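Local coordinates for biliverdin reductase (Synechocystis sp., PDB 5B3V), which probably reduces biliverdin IX alpha to bilirubin with NADPH as the reductant, at residues Y155-T160 and E235-K240. Sequence-based numbering, arbitrary orientation.
Sequences YARYST and EVIYGK. With BLA (biliverdine IX alpha), chain F.
Glu235 and Arg157, bridge partners on adjacent parallel strands, lie side by side on one face of the sheet, joined by a salt bridge from Arg157 NH1 to Glu235 OE1 (2.9 Å). The oxygen lies in the guanidinium plane, whereas the nitrogen comes to it from above the carboxylate, the two flat groups standing nearly perpendicular (85°). Tyr155 OH donates to Glu235 OE2 at 2.8 Å, also from above the carboxylate plane. With CG anti to the backbone N (chi1 173°), the extended chain of Arg157 rises off the sheet and leans forward, bringing one guanidinium face over Ile237 CG1, 3.4 Å from Arg157 NH2. Ile237 CG1, anti to its own carbonyl carbon, thus meets the arginine, while Ile237 CB packs 4.2 Å from Ser159 CB. A leucine in place of Arg157 would probably leave the Glu235 carboxylate without this countercharge and uncover CG1 of Ile237.

Beneath, five backbone hydrogen bonds zip the strands together from Ala156 to Gly239. On the face of Tyr158 and Thr160, helix 186-196 packs against the sheet, and its Arg188 holds Thr160 OG1. Beyond, Lys240 NZ donates to biliverdin O1A, Tyr238 OH and Thr172 O, and stacks its charge on Tyr173 (cation-pi). In the mixed sheet of the C-terminal domain, a sheet found in Gfo/Idh/MocA oxidoreductases, this pair here carries an ion pair at one end and, at the other, a lysine whose positive charge probably helps hold a pigment propionate.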
loop_
_atom_site.group_PDB
_atom_site.type_symbol
_atom_site.label_atom_id
_atom_site.label_comp_id
_atom_site.label_asym_id
_atom_site.label_seq_id
_atom_site.Cartn_x
_atom_site.Cartn_y
_atom_site.Cartn_z
ATOM N N TYR A 155 -15.140 -19.172 -0.043
ATOM C CA TYR A 155 -15.857 -17.905 -0.011
ATOM C C TYR A 155 -15.170 -16.967 0.971
ATOM O O TYR A 155 -14.931 -17.343 2.124
ATOM C CB TYR A 155 -17.322 -18.130 0.375
ATOM C CG TYR A 155 -18.180 -16.899 0.266
ATOM C CD1 TYR A 155 -18.181 -16.134 -0.892
ATOM C CD2 TYR A 155 -19.005 -16.509 1.312
ATOM C CE1 TYR A 155 -18.970 -15.004 -1.002
ATOM C CE2 TYR A 155 -19.801 -15.381 1.213
ATOM C CZ TYR A 155 -19.779 -14.631 0.053
ATOM O OH TYR A 155 -20.567 -13.507 -0.053
ATOM N N ALA A 156 -14.859 -15.754 0.512
ATOM C CA ALA A 156 -14.068 -14.806 1.285
ATOM C C ALA A 156 -14.528 -13.385 0.995
ATOM O O ALA A 156 -14.931 -13.070 -0.129
ATOM C CB ALA A 156 -12.575 -14.941 0.966
ATOM N N ARG A 157 -14.448 -12.531 2.013
ATOM C CA ARG A 157 -14.866 -11.141 1.902
ATOM C C ARG A 157 -13.998 -10.291 2.816
ATOM O O ARG A 157 -13.712 -10.686 3.949
ATOM C CB ARG A 157 -16.346 -10.981 2.270
ATOM C CG ARG A 157 -16.852 -9.547 2.340
ATOM C CD ARG A 157 -18.344 -9.535 2.672
ATOM N NE ARG A 157 -18.903 -8.187 2.749
ATOM C CZ ARG A 157 -19.506 -7.567 1.738
ATOM N NH1 ARG A 157 -19.624 -8.170 0.563
ATOM N NH2 ARG A 157 -19.987 -6.341 1.900
ATOM N N TYR A 158 -13.577 -9.129 2.316
ATOM C CA TYR A 158 -12.845 -8.150 3.114
ATOM C C TYR A 158 -13.514 -6.796 2.919
ATOM O O TYR A 158 -13.445 -6.215 1.830
ATOM C CB TYR A 158 -11.364 -8.099 2.729
ATOM C CG TYR A 158 -10.537 -7.228 3.648
ATOM C CD1 TYR A 158 -10.696 -7.296 5.025
ATOM C CD2 TYR A 158 -9.596 -6.343 3.140
ATOM C CE1 TYR A 158 -9.946 -6.502 5.870
ATOM C CE2 TYR A 158 -8.840 -5.546 3.978
ATOM C CZ TYR A 158 -9.021 -5.631 5.344
ATOM O OH TYR A 158 -8.272 -4.840 6.183
ATOM N N SER A 159 -14.174 -6.305 3.964
ATOM C CA SER A 159 -14.875 -5.028 3.934
ATOM C C SER A 159 -14.134 -4.017 4.796
ATOM O O SER A 159 -13.844 -4.286 5.968
ATOM C CB SER A 159 -16.318 -5.180 4.427
ATOM O OG SER A 159 -16.865 -3.933 4.825
ATOM N N THR A 160 -13.822 -2.862 4.212
ATOM C CA THR A 160 -13.259 -1.729 4.941
ATOM C C THR A 160 -14.097 -0.507 4.596
ATOM O O THR A 160 -14.093 -0.055 3.447
ATOM C CB THR A 160 -11.787 -1.493 4.588
ATOM O OG1 THR A 160 -11.678 -1.100 3.215
ATOM C CG2 THR A 160 -10.965 -2.750 4.814
ATOM N N GLU A 235 -14.837 -11.203 -2.310
ATOM C CA GLU A 235 -15.495 -9.908 -2.399
ATOM C C GLU A 235 -14.628 -8.863 -1.712
ATOM O O GLU A 235 -14.251 -9.033 -0.549
ATOM C CB GLU A 235 -16.883 -9.956 -1.757
ATOM C CG GLU A 235 -17.821 -10.951 -2.416
ATOM C CD GLU A 235 -19.066 -11.221 -1.596
ATOM O OE1 GLU A 235 -19.081 -10.869 -0.398
ATOM O OE2 GLU A 235 -20.027 -11.796 -2.145
ATOM N N VAL A 236 -14.318 -7.788 -2.433
ATOM C CA VAL A 236 -13.486 -6.698 -1.933
ATOM C C VAL A 236 -14.352 -5.446 -1.901
ATOM O O VAL A 236 -14.746 -4.933 -2.956
ATOM C CB VAL A 236 -12.238 -6.480 -2.798
ATOM C CG1 VAL A 236 -11.448 -5.281 -2.299
ATOM C CG2 VAL A 236 -11.376 -7.733 -2.817
ATOM N N ILE A 237 -14.648 -4.955 -0.698
ATOM C CA ILE A 237 -15.519 -3.801 -0.497
ATOM C C ILE A 237 -14.692 -2.689 0.132
ATOM O O ILE A 237 -14.136 -2.865 1.224
ATOM C CB ILE A 237 -16.731 -4.144 0.383
ATOM C CG1 ILE A 237 -17.293 -5.516 0.004
ATOM C CG2 ILE A 237 -17.808 -3.073 0.250
ATOM C CD1 ILE A 237 -17.894 -5.569 -1.387
ATOM N N TYR A 238 -14.605 -1.555 -0.557
ATOM C CA TYR A 238 -13.894 -0.380 -0.065
ATOM C C TYR A 238 -14.828 0.814 -0.152
ATOM O O TYR A 238 -15.353 1.116 -1.229
ATOM C CB TYR A 238 -12.612 -0.126 -0.870
ATOM C CG TYR A 238 -11.920 1.182 -0.540
ATOM C CD1 TYR A 238 -12.264 2.361 -1.195
ATOM C CD2 TYR A 238 -10.914 1.237 0.418
ATOM C CE1 TYR A 238 -11.638 3.554 -0.900
ATOM C CE2 TYR A 238 -10.280 2.427 0.717
ATOM C CZ TYR A 238 -10.645 3.581 0.056
ATOM O OH TYR A 238 -10.014 4.765 0.352
ATOM N N GLY A 239 -15.027 1.487 0.970
ATOM C CA GLY A 239 -15.887 2.652 1.010
ATOM C C GLY A 239 -15.402 3.626 2.061
ATOM O O GLY A 239 -14.905 3.236 3.121
ATOM N N LYS A 240 -15.537 4.911 1.747
ATOM C CA LYS A 240 -15.168 5.951 2.694
ATOM C C LYS A 240 -15.878 7.233 2.303
ATOM O O LYS A 240 -16.290 7.411 1.154
ATOM C CB LYS A 240 -13.649 6.163 2.743
ATOM C CG LYS A 240 -13.109 7.142 1.714
ATOM C CD LYS A 240 -11.592 7.180 1.769
ATOM C CE LYS A 240 -11.013 8.128 0.733
ATOM N NZ LYS A 240 -9.590 7.803 0.433
HETATM C CHA BLA F . -6.215 3.152 7.379
HETATM N NA BLA F . -7.813 4.802 8.470
HETATM C C1A BLA F . -7.149 4.399 7.381
HETATM C C2A BLA F . -7.429 5.223 6.331
HETATM C C3A BLA F . -8.280 6.131 6.814
HETATM C C4A BLA F . -8.493 5.880 8.087
HETATM C CMA BLA F . -8.976 7.321 6.168
HETATM C CAA BLA F . -6.846 5.046 4.882
HETATM C CBA BLA F . -6.570 6.216 3.866
HETATM C CGA BLA F . -7.670 7.123 3.264
HETATM O O1A BLA F . -8.326 6.667 2.300
HETATM O O2A BLA F . -7.732 8.303 3.681
HETATM C CHB BLA F . -9.454 6.783 8.857
HETATM N NB BLA F . -8.887 6.039 11.237
HETATM C C1B BLA F . -9.220 6.964 10.345
HETATM C C2B BLA F . -9.392 8.139 10.929
HETATM C C3B BLA F . -9.129 7.971 12.233
HETATM C C4B BLA F . -8.830 6.682 12.406
HETATM C CMB BLA F . -9.789 9.387 10.116
HETATM O OB BLA F . -8.503 6.056 13.568
HETATM C CAB BLA F . -9.145 8.819 13.277
HETATM C CBB BLA F . -9.528 10.297 13.109
HETATM N NC BLA F . -5.652 4.545 12.686
HETATM C C1C BLA F . -5.522 5.452 13.659
HETATM C C2C BLA F . -5.034 4.850 14.736
HETATM C C3C BLA F . -4.845 3.567 14.465
HETATM C C4C BLA F . -5.231 3.380 13.180
HETATM C CMC BLA F . -4.728 5.527 16.080
HETATM O OC BLA F . -5.858 6.761 13.508
HETATM C CAC BLA F . -4.346 2.753 15.415
HETATM C CBC BLA F . -4.091 1.265 15.154
HETATM C CHD BLA F . -5.221 2.071 12.373
HETATM N ND BLA F . -5.673 3.045 9.934
HETATM C C1D BLA F . -5.569 2.078 10.868
HETATM C C2D BLA F . -5.795 0.919 10.293
HETATM C C3D BLA F . -6.078 1.102 9.021
HETATM C C4D BLA F . -5.997 2.433 8.766
HETATM C CMD BLA F . -5.765 -0.438 11.006
HETATM C CAD BLA F . -6.348 -0.173 8.187
HETATM C CBD BLA F . -7.009 -0.117 6.804
HETATM C CGD BLA F . -8.432 0.407 6.790
HETATM O O1D BLA F . -9.125 0.221 7.812
HETATM O O2D BLA F . -8.821 0.891 5.706
#